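PDB 3FNK: cellulosomal scaffoldin adaptor protein B from Acetivibrio cellulolyticus, which serves as an adaptor scaffoldin of the cellulosome, this piece being its second type II cohesin, a dockerin-binding module. Local coordinates for residues G24-K35 and E116-V127; V127-F137 and V166-A175. All coordinates share one frame; numbering follows the deposited sequence. Where two conformers were deposited one is given.

Contact 1: G24-K35 and E116-V127; sequences GEIIKATVKINK and ETGTLAVVGFKV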
# COMPACT_ATOMS: atom_id res chain seq x y z
N GLY A 24 19.17 4.30 10.28
CA GLY A 24 18.43 4.24 11.54
C GLY A 24 17.14 5.04 11.61
O GLY A 24 16.30 4.80 12.48
N GLU A 25 17.00 6.02 10.70
CA GLU A 25 15.77 6.82 10.60
C GLU A 25 14.69 6.03 9.84
O GLU A 25 15.03 5.19 8.98
CB GLU A 25 16.02 8.11 9.83
CG GLU A 25 17.03 9.07 10.43
CD GLU A 25 16.85 10.48 9.90
OE1 GLU A 25 16.44 11.34 10.71
OE2 GLU A 25 17.08 10.74 8.69
N ILE A 26 13.43 6.34 10.17
CA ILE A 26 12.26 5.72 9.52
C ILE A 26 11.55 6.69 8.58
O ILE A 26 11.25 7.84 8.94
CB ILE A 26 11.22 5.16 10.54
CG1 ILE A 26 10.61 6.29 11.39
CG2 ILE A 26 11.83 4.07 11.44
CD1 ILE A 26 9.10 6.24 11.49
N ILE A 27 11.29 6.22 7.36
CA ILE A 27 10.44 6.92 6.40
C ILE A 27 9.09 6.19 6.42
O ILE A 27 9.06 4.94 6.31
CB ILE A 27 11.00 6.83 4.98
CG1 ILE A 27 12.41 7.44 4.92
CG2 ILE A 27 10.05 7.50 3.99
CD1 ILE A 27 13.28 6.86 3.82
N LYS A 28 7.99 6.93 6.58
CA LYS A 28 6.69 6.30 6.36
C LYS A 28 6.17 6.38 4.93
O LYS A 28 6.06 7.47 4.33
CB LYS A 28 5.64 6.69 7.40
CG LYS A 28 5.27 8.11 7.49
CD LYS A 28 4.91 8.42 8.97
CE LYS A 28 6.12 8.14 9.85
NZ LYS A 28 5.85 8.14 11.33
N ALA A 29 5.89 5.20 4.39
CA ALA A 29 5.36 5.02 3.05
C ALA A 29 3.87 4.75 3.17
O ALA A 29 3.47 3.84 3.92
CB ALA A 29 6.06 3.86 2.37
N THR A 30 3.07 5.57 2.49
CA THR A 30 1.61 5.53 2.55
C THR A 30 1.05 5.09 1.18
O THR A 30 1.35 5.71 0.15
CB THR A 30 1.01 6.88 2.91
OG1 THR A 30 1.51 7.29 4.19
CG2 THR A 30 -0.49 6.81 2.96
N VAL A 31 0.27 4.00 1.19
CA VAL A 31 -0.40 3.49 -0.01
C VAL A 31 -1.71 4.27 -0.02
O VAL A 31 -2.37 4.36 1.01
CB VAL A 31 -0.66 1.95 0.04
CG1 VAL A 31 -1.50 1.46 -1.16
CG2 VAL A 31 0.65 1.18 0.11
N LYS A 32 -2.08 4.83 -1.17
CA LYS A 32 -3.24 5.70 -1.26
C LYS A 32 -3.81 5.69 -2.69
O LYS A 32 -3.11 5.39 -3.67
CB LYS A 32 -2.84 7.12 -0.86
CG LYS A 32 -1.69 7.70 -1.73
CD LYS A 32 -1.20 9.00 -1.08
CE LYS A 32 -0.03 9.61 -1.80
NZ LYS A 32 0.23 10.93 -1.10
N ILE A 33 -5.09 6.02 -2.81
CA ILE A 33 -5.76 5.88 -4.08
C ILE A 33 -6.50 7.16 -4.42
O ILE A 33 -6.79 7.98 -3.55
CB ILE A 33 -6.77 4.72 -4.11
CG1 ILE A 33 -7.74 4.78 -2.91
CG2 ILE A 33 -6.06 3.40 -4.16
CD1 ILE A 33 -9.10 3.95 -3.13
N ASN A 34 -6.81 7.28 -5.70
CA ASN A 34 -7.51 8.42 -6.23
C ASN A 34 -8.53 7.93 -7.21
O ASN A 34 -8.20 7.24 -8.19
CB ASN A 34 -6.53 9.42 -6.89
CG ASN A 34 -7.22 10.73 -7.29
OD1 ASN A 34 -7.84 11.38 -6.45
ND2 ASN A 34 -7.20 11.06 -8.58
N LYS A 35 -9.77 8.28 -6.90
CA LYS A 35 -10.94 8.06 -7.75
C LYS A 35 -11.10 6.63 -8.27
O LYS A 35 -11.22 6.38 -9.48
CB LYS A 35 -10.99 9.09 -8.88
CG LYS A 35 -11.21 10.50 -8.36
CD LYS A 35 -11.78 11.41 -9.47
CE LYS A 35 -10.72 11.82 -10.41
NZ LYS A 35 -11.17 12.74 -11.54
N GLU A 116 -13.67 6.40 -2.29
CA GLU A 116 -13.03 6.32 -3.62
C GLU A 116 -11.64 6.96 -3.67
O GLU A 116 -10.84 6.68 -4.57
CB GLU A 116 -13.98 6.83 -4.72
CG GLU A 116 -15.40 6.14 -4.71
CD GLU A 116 -16.30 6.53 -5.88
OE1 GLU A 116 -16.25 7.71 -6.28
OE2 GLU A 116 -17.04 5.66 -6.41
N THR A 117 -11.36 7.79 -2.67
CA THR A 117 -10.11 8.54 -2.64
C THR A 117 -9.61 8.64 -1.21
O THR A 117 -10.34 9.05 -0.34
CB THR A 117 -10.29 9.95 -3.24
OG1 THR A 117 -10.71 9.82 -4.60
CG2 THR A 117 -8.95 10.74 -3.19
N GLY A 118 -8.35 8.26 -0.97
CA GLY A 118 -7.78 8.36 0.34
C GLY A 118 -6.66 7.37 0.59
O GLY A 118 -6.26 6.59 -0.28
N THR A 119 -6.17 7.39 1.82
CA THR A 119 -5.06 6.50 2.16
C THR A 119 -5.59 5.12 2.61
O THR A 119 -6.67 5.01 3.22
CB THR A 119 -4.19 7.11 3.25
OG1 THR A 119 -5.01 7.31 4.40
CG2 THR A 119 -3.64 8.48 2.78
N LEU A 120 -4.79 4.09 2.32
CA LEU A 120 -5.14 2.69 2.53
C LEU A 120 -4.33 2.00 3.61
O LEU A 120 -4.82 1.09 4.27
CB LEU A 120 -4.95 1.89 1.21
CG LEU A 120 -5.78 2.30 -0.02
CD1 LEU A 120 -5.63 1.23 -1.07
CD2 LEU A 120 -7.25 2.48 0.33
N ALA A 121 -3.08 2.42 3.77
CA ALA A 121 -2.12 1.66 4.51
C ALA A 121 -0.81 2.42 4.65
O ALA A 121 -0.32 3.09 3.69
CB ALA A 121 -1.86 0.33 3.82
N VAL A 122 -0.24 2.31 5.85
CA VAL A 122 1.05 2.91 6.15
C VAL A 122 2.02 1.84 6.64
O VAL A 122 1.71 1.04 7.54
CB VAL A 122 0.94 4.03 7.20
CG1 VAL A 122 2.27 4.80 7.29
CG2 VAL A 122 -0.20 4.96 6.90
N VAL A 123 3.17 1.82 6.01
CA VAL A 123 4.25 0.96 6.37
C VAL A 123 5.46 1.85 6.67
O VAL A 123 5.55 2.97 6.16
CB VAL A 123 4.52 0.03 5.20
CG1 VAL A 123 5.73 -0.81 5.43
CG2 VAL A 123 3.28 -0.86 4.96
N GLY A 124 6.38 1.37 7.51
CA GLY A 124 7.61 2.08 7.86
C GLY A 124 8.79 1.45 7.15
O GLY A 124 8.82 0.23 6.92
N PHE A 125 9.76 2.28 6.76
CA PHE A 125 11.00 1.76 6.20
C PHE A 125 12.17 2.43 6.94
O PHE A 125 12.38 3.65 6.80
CB PHE A 125 11.07 2.02 4.69
CG PHE A 125 10.23 1.08 3.86
CD1 PHE A 125 9.11 1.54 3.18
CD2 PHE A 125 10.57 -0.27 3.75
CE1 PHE A 125 8.34 0.66 2.40
CE2 PHE A 125 9.80 -1.16 3.00
CZ PHE A 125 8.69 -0.69 2.31
N LYS A 126 12.88 1.65 7.75
CA LYS A 126 14.05 2.13 8.49
C LYS A 126 15.32 1.98 7.63
O LYS A 126 15.60 0.91 7.08
CB LYS A 126 14.20 1.40 9.85
CG LYS A 126 15.64 1.37 10.45
CD LYS A 126 15.72 0.69 11.85
CE LYS A 126 15.27 1.62 12.99
NZ LYS A 126 14.67 0.92 14.19
N VAL A 127 16.05 3.09 7.50
CA VAL A 127 17.25 3.14 6.68
C VAL A 127 18.37 2.32 7.33
O VAL A 127 18.71 2.54 8.50
CB VAL A 127 17.68 4.62 6.43
CG1 VAL A 127 18.89 4.72 5.51
CG2 VAL A 127 16.50 5.44 5.87
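Val-31 faces two residues at once, Leu-120 and Ala-121, in the classic beta bulge that shifts the register of two antiparallel strands, 26-34 and 118-127. Its carbonyl oxygen takes the N-H of Leu-120 at 2.8 Å and, weakly, that of Ala-121. Leu-120, the residue inserted by the bulge, is directed inward beside Ala-121, and its CD1 packs 3.8 Å from Ile-33 CG2, the side chains crossing at about a right angle. Farther along this buried face, Ala-29 CB lies in plane at the edge of the Phe-125 ring, 3.9 Å from CD1, while Val-123 CG1 lies above one face of the ring, displaced toward its rim. The other face is more polar: Thr-30 and Thr-119 meet through their methyls, CG2 to CG2 at 3.6 Å. With its OG1 between backbone N and carbonyl carbon (chi1 60°), Thr-119 leaves its methyl for this contact and binds Glu-74 N by its hydroxyl. Where the pair ends, Thr-117 OG1 accepts the N-H of Lys-35 at 2.9 Å.

In the next shell, Phe-39 and Tyr-42 touch Leu-120, and Tyr-48 meets the ring of Phe-125. The chemistry is two-sided: the ladder of backbone bonds, adjusted but not broken by the bulge, separates an aliphatic and aromatic interior from a mixed, partly exposed face where threonines and lysines stand beside Ile-26 and Val-122.

Contact 2: V127-F137 and V166-A175; sequences VLQKKATTVVF and VIQPGEINSA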
# COMPACT_ATOMS: atom_id res chain seq x y z
N VAL A 127 16.05 3.09 7.50
CA VAL A 127 17.25 3.14 6.68
C VAL A 127 18.37 2.32 7.33
O VAL A 127 18.71 2.54 8.50
CB VAL A 127 17.68 4.62 6.43
CG1 VAL A 127 18.89 4.72 5.51
CG2 VAL A 127 16.50 5.44 5.87
N LEU A 128 18.90 1.34 6.59
CA LEU A 128 20.00 0.47 7.01
C LEU A 128 21.35 0.85 6.37
O LEU A 128 22.42 0.42 6.82
CB LEU A 128 19.69 -0.99 6.65
CG LEU A 128 18.51 -1.68 7.33
CD1 LEU A 128 18.37 -3.09 6.79
CD2 LEU A 128 18.68 -1.71 8.84
N GLN A 129 21.28 1.63 5.31
CA GLN A 129 22.42 2.16 4.58
C GLN A 129 21.87 3.42 3.95
O GLN A 129 20.76 3.40 3.37
CB GLN A 129 22.84 1.20 3.45
CG GLN A 129 23.59 -0.04 3.87
CD GLN A 129 23.82 -1.00 2.70
OE1 GLN A 129 23.94 -0.59 1.54
NE2 GLN A 129 23.88 -2.30 3.00
N LYS A 130 22.59 4.54 4.06
CA LYS A 130 22.24 5.73 3.31
C LYS A 130 22.70 5.55 1.84
O LYS A 130 23.67 6.17 1.40
CB LYS A 130 22.82 6.97 3.97
CG LYS A 130 22.17 8.24 3.50
CD LYS A 130 22.22 9.30 4.57
CE LYS A 130 21.96 10.68 3.99
NZ LYS A 130 23.19 11.25 3.38
N LYS A 131 22.01 4.67 1.11
CA LYS A 131 22.39 4.26 -0.24
C LYS A 131 21.16 4.37 -1.16
O LYS A 131 20.03 4.15 -0.72
CB LYS A 131 22.93 2.83 -0.21
CG LYS A 131 23.16 2.20 -1.57
CD LYS A 131 23.76 0.81 -1.43
CE LYS A 131 24.10 0.20 -2.79
NZ LYS A 131 24.78 -1.13 -2.63
N ALA A 132 21.40 4.70 -2.44
CA ALA A 132 20.32 4.95 -3.42
C ALA A 132 19.38 3.76 -3.55
O ALA A 132 19.80 2.65 -3.90
CB ALA A 132 20.91 5.30 -4.81
N THR A 133 18.11 3.99 -3.29
CA THR A 133 17.19 2.86 -3.19
C THR A 133 15.76 3.17 -3.60
O THR A 133 15.23 4.25 -3.32
CB THR A 133 17.26 2.20 -1.76
OG1 THR A 133 16.83 0.84 -1.82
CG2 THR A 133 16.48 2.98 -0.72
N THR A 134 15.14 2.20 -4.27
CA THR A 134 13.73 2.32 -4.69
C THR A 134 12.82 1.18 -4.18
O THR A 134 13.21 0.01 -4.10
CB THR A 134 13.62 2.40 -6.20
OG1 THR A 134 14.33 1.29 -6.77
CG2 THR A 134 14.27 3.69 -6.71
N VAL A 135 11.60 1.57 -3.84
CA VAL A 135 10.53 0.65 -3.48
C VAL A 135 9.54 0.63 -4.65
O VAL A 135 9.21 1.70 -5.18
CB VAL A 135 9.87 1.14 -2.19
CG1 VAL A 135 8.61 0.34 -1.86
CG2 VAL A 135 10.88 1.08 -1.05
N VAL A 136 9.11 -0.56 -5.08
CA VAL A 136 8.13 -0.67 -6.16
C VAL A 136 6.91 -1.56 -5.81
O VAL A 136 7.01 -2.47 -4.95
CB VAL A 136 8.78 -1.13 -7.49
CG1 VAL A 136 9.84 -0.08 -7.99
CG2 VAL A 136 9.39 -2.52 -7.37
N PHE A 137 5.77 -1.26 -6.45
CA PHE A 137 4.67 -2.21 -6.58
C PHE A 137 5.12 -3.14 -7.68
O PHE A 137 5.56 -2.69 -8.73
CB PHE A 137 3.34 -1.56 -6.98
CG PHE A 137 2.79 -0.59 -5.95
CD1 PHE A 137 2.92 0.77 -6.14
CD2 PHE A 137 2.22 -1.07 -4.74
CE1 PHE A 137 2.43 1.69 -5.17
CE2 PHE A 137 1.74 -0.19 -3.77
CZ PHE A 137 1.85 1.21 -3.99
N VAL A 166 -0.88 2.67 -11.85
CA VAL A 166 -0.06 2.38 -10.65
C VAL A 166 1.14 3.32 -10.72
O VAL A 166 1.96 3.16 -11.61
CB VAL A 166 0.40 0.89 -10.68
CG1 VAL A 166 1.40 0.60 -9.60
CG2 VAL A 166 -0.85 -0.08 -10.58
N ILE A 167 1.24 4.31 -9.83
CA ILE A 167 2.29 5.31 -9.93
C ILE A 167 3.36 4.92 -8.92
O ILE A 167 3.11 4.94 -7.74
CB ILE A 167 1.76 6.74 -9.65
CG1 ILE A 167 0.65 7.10 -10.66
CG2 ILE A 167 2.91 7.78 -9.69
CD1 ILE A 167 -0.18 8.39 -10.35
N GLN A 168 4.51 4.49 -9.42
CA GLN A 168 5.64 4.05 -8.56
C GLN A 168 6.19 5.23 -7.76
O GLN A 168 6.19 6.35 -8.25
CB GLN A 168 6.72 3.37 -9.40
CG GLN A 168 6.20 2.23 -10.28
CD GLN A 168 5.92 0.97 -9.50
OE1 GLN A 168 5.97 0.95 -8.27
NE2 GLN A 168 5.60 -0.11 -10.21
N PRO A 169 6.61 5.00 -6.51
CA PRO A 169 6.86 6.13 -5.60
C PRO A 169 8.10 6.99 -5.83
O PRO A 169 8.14 8.12 -5.33
CB PRO A 169 6.98 5.46 -4.22
CG PRO A 169 7.37 4.06 -4.53
CD PRO A 169 6.68 3.71 -5.80
N GLY A 170 9.10 6.49 -6.53
CA GLY A 170 10.32 7.32 -6.71
C GLY A 170 11.42 7.04 -5.68
O GLY A 170 11.17 6.43 -4.64
N GLU A 171 12.63 7.51 -5.98
CA GLU A 171 13.84 7.04 -5.28
C GLU A 171 13.98 7.55 -3.85
O GLU A 171 13.47 8.61 -3.50
CB GLU A 171 15.09 7.34 -6.11
CG GLU A 171 16.28 6.43 -5.81
CD GLU A 171 17.34 6.46 -6.90
OE1 GLU A 171 17.65 5.39 -7.47
OE2 GLU A 171 17.86 7.56 -7.18
N ILE A 172 14.66 6.75 -3.03
CA ILE A 172 14.96 7.14 -1.65
C ILE A 172 16.45 7.40 -1.53
O ILE A 172 17.28 6.66 -2.12
CB ILE A 172 14.46 6.09 -0.61
CG1 ILE A 172 12.93 6.20 -0.47
CG2 ILE A 172 15.08 6.31 0.77
CD1 ILE A 172 12.28 5.15 0.48
N ASN A 173 16.80 8.45 -0.78
CA ASN A 173 18.19 8.92 -0.65
C ASN A 173 18.92 8.87 -1.99
O ASN A 173 19.85 8.08 -2.17
CB ASN A 173 18.95 8.11 0.41
CG ASN A 173 18.57 8.51 1.83
OD1 ASN A 173 18.28 9.66 2.11
ND2 ASN A 173 18.60 7.54 2.74
N SER A 174 18.45 9.69 -2.94
CA SER A 174 19.02 9.70 -4.29
C SER A 174 20.42 10.25 -4.28
O SER A 174 20.67 11.25 -3.62
CB SER A 174 18.16 10.55 -5.22
OG SER A 174 17.28 9.73 -5.95
N ALA A 175 21.32 9.58 -5.00
CA ALA A 175 22.69 10.04 -5.13
C ALA A 175 22.71 11.36 -5.91
O ALA A 175 22.58 11.34 -7.13
CB ALA A 175 23.53 8.98 -5.84
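Gln-168 grips the backbone of Phe-137 with both ends of its amide, a side chain doing what a neighbouring strand would otherwise do. Its OE1 receives the N-H of Phe-137 at 2.9 Å on a lone pair, in the carbonyl plane, and its NE2 gives a hydrogen to Phe-137 O at 3.0 Å, again on a lone pair. A bend in the side chain at chi2 (-76°) brings the amide round to the backbone, and the two bonds together fix its rotation. Beside this clamp, Val-166 CG1 packs obliquely against the Phe-137 ring, 3.8 Å from CD1. Packing is tight where Pro-169 sets CG 3.1 Å from Val-135 O. Val-44 and Ile-46 of strand 39-47 also touch Phe-137.

Farther along, Thr-133 and Ile-172 form a single antiparallel bridge closed by two backbone bonds, of which Ile-172 N to Thr-133 O is the shorter at 2.6 Å. Their side chains run side by side, Thr-133 CG2 lying 3.7 Å from Ile-172 CB, and both are buried.

The solvent side is looser. Thr-134 CG2 and Glu-171 CG make a single aliphatic touch between two exposed residues, while the carboxylate reaches ahead along its own segment, where OE2 takes the hydroxyl of Ser-174 on its anti lone pair. At the other flank Lys-130, exposed and the centre of an inverse gamma turn, passes its CG across the amide of buried Asn-173, modelled in two conformers; in one of them OD1 accepts Ala-21 N. The segment at the end of this cohesin module thus joins the edges of the two sheets of its jelly-roll beta-sandwich, by an isolated bridge and an amide-to-backbone clamp.

Contact 1 lies near the centre of the chain and contact 2 toward its periphery, yet Val-127 belongs to both, as the end of strand 118-127 and the start of the connection to strand 136-137. Their interiors also merge: Ile-27 CD1 packs 3.6 Å from Ile-172 CG2, and Phe-125 approaches Val-135. Both reach the mixed sheet, but the other segment of contact 2 carries strand 136-137 of the antiparallel sheet, so contact 1 lies within one sheet and contact 2 spans both. Backbone pairing, with one bulge, prevails in 24-35 with 116-127, whereas 127-137 with 166-175 combines one bridge with side-chain bonds to the backbone and an edge open to solvent at Thr-134 and Glu-171.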